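Local coordinates for 3-carboxy-cis,cis-muconate cycloisomerase (Pseudomonas putida, PDB 1RE5), which is a cycloisomerase of the largely helical fumarase/aspartase-type superfamily, whose members assemble as tetramers, at residues 164-178 and 434-448. Numbering follows the deposited sequence.
Sequences MKLAGVLGALTRHRQ and ARVWVARAVSEHQRF
Phe448 and Arg177 meet near the C-terminal end of helix 434-449 and partway along helix 162-187, the axes 27° from parallel and 8.6 Å apart at closest approach. Phe448 CE2 sits over the centre of one guanidinium face, 3.6 Å from Arg177 CZ, but the two planes are inclined by 51°, so the groups do not stack flat. The arginine's bend at chi3 (69°) brings its NH1 to the edge of the His445 imidazole, and a water links NH1 to His445 O. Thr174 OG1 turns back to its own helix, bonding to Leu170 O (3.2 Å) from above the carbonyl plane; that oxygen also accepts from Thr174 N. Leu170 crosses His445 at about a right angle, CD1 4.1 Å from His445 ND1 and CD2 against Val442 CG2 (4.0 Å). The backbones come closest at Ala167, its CA 5.2 Å from Val438 CA; Ala167 CB also meets Ala441 CB at 4.0 Å. At the other end Met164 lies alongside Trp437, its sulfur at the indole edge, a Met-aromatic contact. Trp437 NE1 bonds to Gly197 O of the second subunit, while His445 NE2 reaches Asp134 of helix 106-142. Helix 434-449 packs against helices 162-187 and 106-142, with Ala434 touching strand 159-161.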
loop_
_atom_site.group_PDB
_atom_site.type_symbol
_atom_site.label_atom_id
_atom_site.label_comp_id
_atom_site.label_asym_id
_atom_site.label_seq_id
_atom_site.Cartn_x
_atom_site.Cartn_y
_atom_site.Cartn_z
ATOM N N MET D 164 -7.303 -9.763 31.041
ATOM C CA MET D 164 -7.199 -10.675 29.913
ATOM C C MET D 164 -6.894 -9.848 28.666
ATOM O O MET D 164 -5.977 -10.173 27.900
ATOM C CB MET D 164 -8.505 -11.444 29.721
ATOM C CG MET D 164 -8.370 -12.692 28.872
ATOM S SD MET D 164 -9.946 -13.349 28.277
ATOM C CE MET D 164 -10.898 -13.227 29.718
ATOM N N LYS D 165 -7.642 -8.762 28.479
ATOM C CA LYS D 165 -7.434 -7.909 27.327
ATOM C C LYS D 165 -6.018 -7.360 27.321
ATOM O O LYS D 165 -5.305 -7.515 26.333
ATOM C CB LYS D 165 -8.453 -6.763 27.309
ATOM C CG LYS D 165 -9.920 -7.215 27.182
ATOM C CD LYS D 165 -10.872 -6.031 27.231
ATOM C CE LYS D 165 -10.886 -5.243 25.931
ATOM N NZ LYS D 165 -11.544 -5.988 24.828
ATOM N N LEU D 166 -5.595 -6.726 28.411
ATOM C CA LEU D 166 -4.241 -6.184 28.469
ATOM C C LEU D 166 -3.190 -7.272 28.296
ATOM O O LEU D 166 -2.109 -7.019 27.780
ATOM C CB LEU D 166 -3.997 -5.466 29.793
ATOM C CG LEU D 166 -4.831 -4.213 30.051
ATOM C CD1 LEU D 166 -4.476 -3.646 31.403
ATOM C CD2 LEU D 166 -4.570 -3.182 28.957
ATOM N N ALA D 167 -3.501 -8.490 28.724
ATOM C CA ALA D 167 -2.551 -9.600 28.596
ATOM C C ALA D 167 -2.263 -9.904 27.123
ATOM O O ALA D 167 -1.143 -10.256 26.757
ATOM C CB ALA D 167 -3.102 -10.846 29.299
ATOM N N GLY D 168 -3.285 -9.787 26.281
ATOM C CA GLY D 168 -3.092 -10.022 24.858
ATOM C C GLY D 168 -2.123 -9.021 24.238
ATOM O O GLY D 168 -1.326 -9.379 23.378
ATOM N N VAL D 169 -2.191 -7.762 24.661
ATOM C CA VAL D 169 -1.276 -6.765 24.132
ATOM C C VAL D 169 0.110 -7.135 24.625
ATOM O O VAL D 169 1.078 -7.074 23.866
ATOM C CB VAL D 169 -1.635 -5.332 24.587
ATOM C CG1 VAL D 169 -0.628 -4.336 23.988
ATOM C CG2 VAL D 169 -3.052 -4.981 24.134
ATOM N N LEU D 170 0.204 -7.530 25.895
ATOM C CA LEU D 170 1.489 -7.951 26.466
ATOM C C LEU D 170 2.059 -9.093 25.626
ATOM O O LEU D 170 3.220 -9.053 25.221
ATOM C CB LEU D 170 1.331 -8.427 27.917
ATOM C CG LEU D 170 2.623 -8.936 28.585
ATOM C CD1 LEU D 170 3.691 -7.825 28.585
ATOM C CD2 LEU D 170 2.335 -9.404 30.009
ATOM N N GLY D 171 1.243 -10.108 25.360
ATOM C CA GLY D 171 1.710 -11.223 24.564
ATOM C C GLY D 171 2.332 -10.778 23.256
ATOM O O GLY D 171 3.439 -11.181 22.931
ATOM N N ALA D 172 1.619 -9.948 22.503
ATOM C CA ALA D 172 2.113 -9.467 21.227
ATOM C C ALA D 172 3.440 -8.753 21.404
ATOM O O ALA D 172 4.385 -9.016 20.653
ATOM C CB ALA D 172 1.104 -8.525 20.602
ATOM N N LEU D 173 3.516 -7.855 22.388
ATOM C CA LEU D 173 4.752 -7.104 22.630
ATOM C C LEU D 173 5.950 -8.018 22.924
ATOM O O LEU D 173 7.076 -7.748 22.480
ATOM C CB LEU D 173 4.562 -6.106 23.777
ATOM C CG LEU D 173 3.673 -4.896 23.473
ATOM C CD1 LEU D 173 3.695 -3.934 24.636
ATOM C CD2 LEU D 173 4.168 -4.194 22.235
ATOM N N THR D 174 5.709 -9.092 23.672
ATOM C CA THR D 174 6.767 -10.041 23.988
ATOM C C THR D 174 7.300 -10.674 22.693
ATOM O O THR D 174 8.511 -10.802 22.493
ATOM C CB THR D 174 6.244 -11.163 24.918
ATOM O OG1 THR D 174 5.813 -10.587 26.159
ATOM C CG2 THR D 174 7.342 -12.207 25.186
ATOM N N ARG D 175 6.386 -11.075 21.818
ATOM C CA ARG D 175 6.767 -11.677 20.554
ATOM C C ARG D 175 7.569 -10.701 19.692
ATOM O O ARG D 175 8.410 -11.117 18.895
ATOM C CB ARG D 175 5.523 -12.124 19.796
ATOM C CG ARG D 175 5.085 -13.544 20.072
ATOM C CD ARG D 175 3.691 -13.787 19.503
ATOM N NE ARG D 175 2.697 -13.684 20.564
ATOM C CZ ARG D 175 1.542 -13.054 20.451
ATOM N NH1 ARG D 175 1.214 -12.458 19.320
ATOM N NH2 ARG D 175 0.720 -13.018 21.483
ATOM N N HIS D 176 7.319 -9.403 19.839
ATOM C CA HIS D 176 8.057 -8.437 19.032
ATOM C C HIS D 176 9.447 -8.244 19.577
ATOM O O HIS D 176 10.392 -8.019 18.812
ATOM C CB HIS D 176 7.326 -7.096 18.978
ATOM C CG HIS D 176 5.988 -7.188 18.322
ATOM N ND1 HIS D 176 4.970 -6.287 18.563
ATOM C CD2 HIS D 176 5.479 -8.114 17.477
ATOM C CE1 HIS D 176 3.890 -6.658 17.899
ATOM N NE2 HIS D 176 4.173 -7.764 17.232
ATOM N N ARG D 177 9.574 -8.326 20.898
ATOM C CA ARG D 177 10.874 -8.159 21.534
ATOM C C ARG D 177 11.751 -9.296 21.068
ATOM O O ARG D 177 12.935 -9.118 20.775
ATOM C CB ARG D 177 10.715 -8.194 23.045
ATOM C CG ARG D 177 9.810 -7.094 23.543
ATOM C CD ARG D 177 9.691 -7.131 25.033
ATOM N NE ARG D 177 10.935 -6.760 25.693
ATOM C CZ ARG D 177 11.181 -7.000 26.979
ATOM N NH1 ARG D 177 10.260 -7.617 27.716
ATOM N NH2 ARG D 177 12.331 -6.615 27.527
ATOM N N GLN D 178 11.120 -10.459 20.979
ATOM C CA GLN D 178 11.731 -11.704 20.540
ATOM C C GLN D 178 12.207 -11.543 19.099
ATOM O O GLN D 178 13.337 -11.881 18.776
ATOM C CB GLN D 178 10.666 -12.789 20.631
ATOM C CG GLN D 178 11.087 -14.220 20.523
ATOM C CD GLN D 178 9.858 -15.144 20.585
ATOM O OE1 GLN D 178 9.004 -15.023 21.494
ATOM N NE2 GLN D 178 9.758 -16.068 19.616
ATOM N N ALA D 434 -9.779 -16.624 31.999
ATOM C CA ALA D 434 -9.321 -15.245 32.098
ATOM C C ALA D 434 -8.040 -15.081 32.910
ATOM O O ALA D 434 -7.041 -14.579 32.397
ATOM C CB ALA D 434 -10.418 -14.384 32.695
ATOM N N ARG D 435 -8.071 -15.489 34.175
ATOM C CA ARG D 435 -6.902 -15.367 35.049
ATOM C C ARG D 435 -5.704 -16.214 34.602
ATOM O O ARG D 435 -4.541 -15.837 34.803
ATOM C CB ARG D 435 -7.286 -15.709 36.498
ATOM C CG ARG D 435 -7.947 -14.558 37.233
ATOM C CD ARG D 435 -8.323 -14.893 38.682
ATOM N NE ARG D 435 -9.499 -15.765 38.771
ATOM C CZ ARG D 435 -10.662 -15.530 38.159
ATOM N NH1 ARG D 435 -10.816 -14.446 37.403
ATOM N NH2 ARG D 435 -11.670 -16.386 38.293
ATOM N N VAL D 436 -5.983 -17.358 33.994
ATOM C CA VAL D 436 -4.920 -18.219 33.511
ATOM C C VAL D 436 -4.162 -17.509 32.379
ATOM O O VAL D 436 -2.925 -17.462 32.380
ATOM C CB VAL D 436 -5.490 -19.552 32.987
ATOM C CG1 VAL D 436 -4.380 -20.393 32.357
ATOM C CG2 VAL D 436 -6.139 -20.302 34.121
ATOM N N TRP D 437 -4.905 -16.956 31.420
ATOM C CA TRP D 437 -4.294 -16.258 30.296
ATOM C C TRP D 437 -3.343 -15.162 30.802
ATOM O O TRP D 437 -2.190 -15.055 30.350
ATOM C CB TRP D 437 -5.369 -15.625 29.404
ATOM C CG TRP D 437 -6.348 -16.585 28.757
ATOM C CD1 TRP D 437 -7.622 -16.294 28.345
ATOM C CD2 TRP D 437 -6.124 -17.963 28.418
ATOM N NE1 TRP D 437 -8.203 -17.398 27.775
ATOM C CE2 TRP D 437 -7.312 -18.438 27.805
ATOM C CE3 TRP D 437 -5.039 -18.844 28.572
ATOM C CZ2 TRP D 437 -7.449 -19.757 27.343
ATOM C CZ3 TRP D 437 -5.175 -20.162 28.112
ATOM C CH2 TRP D 437 -6.376 -20.603 27.507
ATOM N N VAL D 438 -3.822 -14.341 31.734
ATOM C CA VAL D 438 -2.985 -13.286 32.289
ATOM C C VAL D 438 -1.731 -13.881 32.930
ATOM O O VAL D 438 -0.647 -13.306 32.865
ATOM C CB VAL D 438 -3.731 -12.498 33.364
ATOM C CG1 VAL D 438 -2.775 -11.515 34.029
ATOM C CG2 VAL D 438 -4.928 -11.771 32.748
ATOM N N ALA D 439 -1.894 -15.045 33.551
ATOM C CA ALA D 439 -0.796 -15.735 34.217
ATOM C C ALA D 439 0.268 -16.168 33.228
ATOM O O ALA D 439 1.450 -15.874 33.404
ATOM C CB ALA D 439 -1.329 -16.926 34.937
ATOM N N ARG D 440 -0.163 -16.870 32.188
ATOM C CA ARG D 440 0.747 -17.356 31.168
ATOM C C ARG D 440 1.478 -16.222 30.462
ATOM O O ARG D 440 2.687 -16.286 30.254
ATOM C CB ARG D 440 -0.022 -18.176 30.142
ATOM C CG ARG D 440 -0.756 -19.355 30.714
ATOM C CD ARG D 440 -1.419 -20.115 29.599
ATOM N NE ARG D 440 -0.990 -21.504 29.554
ATOM C CZ ARG D 440 -0.665 -22.150 28.438
ATOM N NH1 ARG D 440 -0.707 -21.541 27.262
ATOM N NH2 ARG D 440 -0.316 -23.427 28.494
ATOM N N ALA D 441 0.743 -15.184 30.086
ATOM C CA ALA D 441 1.348 -14.048 29.397
ATOM C C ALA D 441 2.404 -13.352 30.253
ATOM O O ALA D 441 3.501 -13.050 29.772
ATOM C CB ALA D 441 0.271 -13.048 28.984
ATOM N N VAL D 442 2.067 -13.084 31.516
ATOM C CA VAL D 442 2.993 -12.412 32.428
ATOM C C VAL D 442 4.178 -13.323 32.676
ATOM O O VAL D 442 5.320 -12.879 32.732
ATOM C CB VAL D 442 2.312 -12.076 33.761
ATOM C CG1 VAL D 442 3.336 -11.559 34.765
ATOM C CG2 VAL D 442 1.232 -11.034 33.517
ATOM N N SER D 443 3.892 -14.609 32.814
ATOM C CA SER D 443 4.930 -15.607 33.033
ATOM C C SER D 443 5.977 -15.521 31.917
ATOM O O SER D 443 7.162 -15.329 32.163
ATOM C CB SER D 443 4.297 -16.997 33.047
ATOM O OG SER D 443 5.281 -17.989 33.232
ATOM N N GLU D 444 5.515 -15.661 30.683
ATOM C CA GLU D 444 6.378 -15.600 29.521
ATOM C C GLU D 444 7.148 -14.276 29.444
ATOM O O GLU D 444 8.283 -14.231 28.975
ATOM C CB GLU D 444 5.528 -15.790 28.278
ATOM C CG GLU D 444 6.262 -16.430 27.155
ATOM C CD GLU D 444 5.352 -16.720 25.991
ATOM O OE1 GLU D 444 4.876 -15.749 25.342
ATOM O OE2 GLU D 444 5.110 -17.924 25.736
ATOM N N HIS D 445 6.517 -13.200 29.895
ATOM C CA HIS D 445 7.148 -11.886 29.897
ATOM C C HIS D 445 8.348 -11.894 30.845
ATOM O O HIS D 445 9.377 -11.294 30.551
ATOM C CB HIS D 445 6.138 -10.807 30.326
ATOM C CG HIS D 445 6.772 -9.521 30.765
ATOM N ND1 HIS D 445 7.466 -8.696 29.905
ATOM C CD2 HIS D 445 6.846 -8.938 31.985
ATOM C CE1 HIS D 445 7.939 -7.661 30.578
ATOM N NE2 HIS D 445 7.577 -7.785 31.842
ATOM N N GLN D 446 8.217 -12.570 31.983
ATOM C CA GLN D 446 9.317 -12.627 32.935
ATOM C C GLN D 446 10.397 -13.587 32.451
ATOM O O GLN D 446 11.574 -13.377 32.733
ATOM C CB GLN D 446 8.816 -13.044 34.318
ATOM C CG GLN D 446 7.647 -12.199 34.808
ATOM C CD GLN D 446 7.200 -12.525 36.232
ATOM O OE1 GLN D 446 6.961 -13.690 36.588
ATOM N NE2 GLN D 446 7.066 -11.485 37.049
ATOM N N ARG D 447 9.997 -14.632 31.721
ATOM C CA ARG D 447 10.940 -15.614 31.168
ATOM C C ARG D 447 11.870 -14.899 30.187
ATOM O O ARG D 447 13.086 -15.043 30.245
ATOM C CB ARG D 447 10.210 -16.723 30.386
ATOM C CG ARG D 447 9.184 -17.557 31.157
ATOM C CD ARG D 447 9.836 -18.588 32.071
ATOM N NE ARG D 447 10.546 -17.956 33.177
ATOM C CZ ARG D 447 9.953 -17.272 34.152
ATOM N NH1 ARG D 447 8.631 -17.126 34.168
ATOM N NH2 ARG D 447 10.684 -16.729 35.115
ATOM N N PHE D 448 11.272 -14.135 29.274
ATOM C CA PHE D 448 12.017 -13.395 28.256
ATOM C C PHE D 448 13.129 -12.581 28.874
ATOM O O PHE D 448 14.273 -12.655 28.428
ATOM C CB PHE D 448 11.104 -12.440 27.482
ATOM C CG PHE D 448 11.816 -11.681 26.393
ATOM C CD1 PHE D 448 12.025 -12.261 25.143
ATOM C CD2 PHE D 448 12.334 -10.414 26.636
ATOM C CE1 PHE D 448 12.741 -11.593 24.157
ATOM C CE2 PHE D 448 13.052 -9.742 25.655
ATOM C CZ PHE D 448 13.256 -10.333 24.415
HETATM O O HOH W 1 10.733 -9.102 30.511
#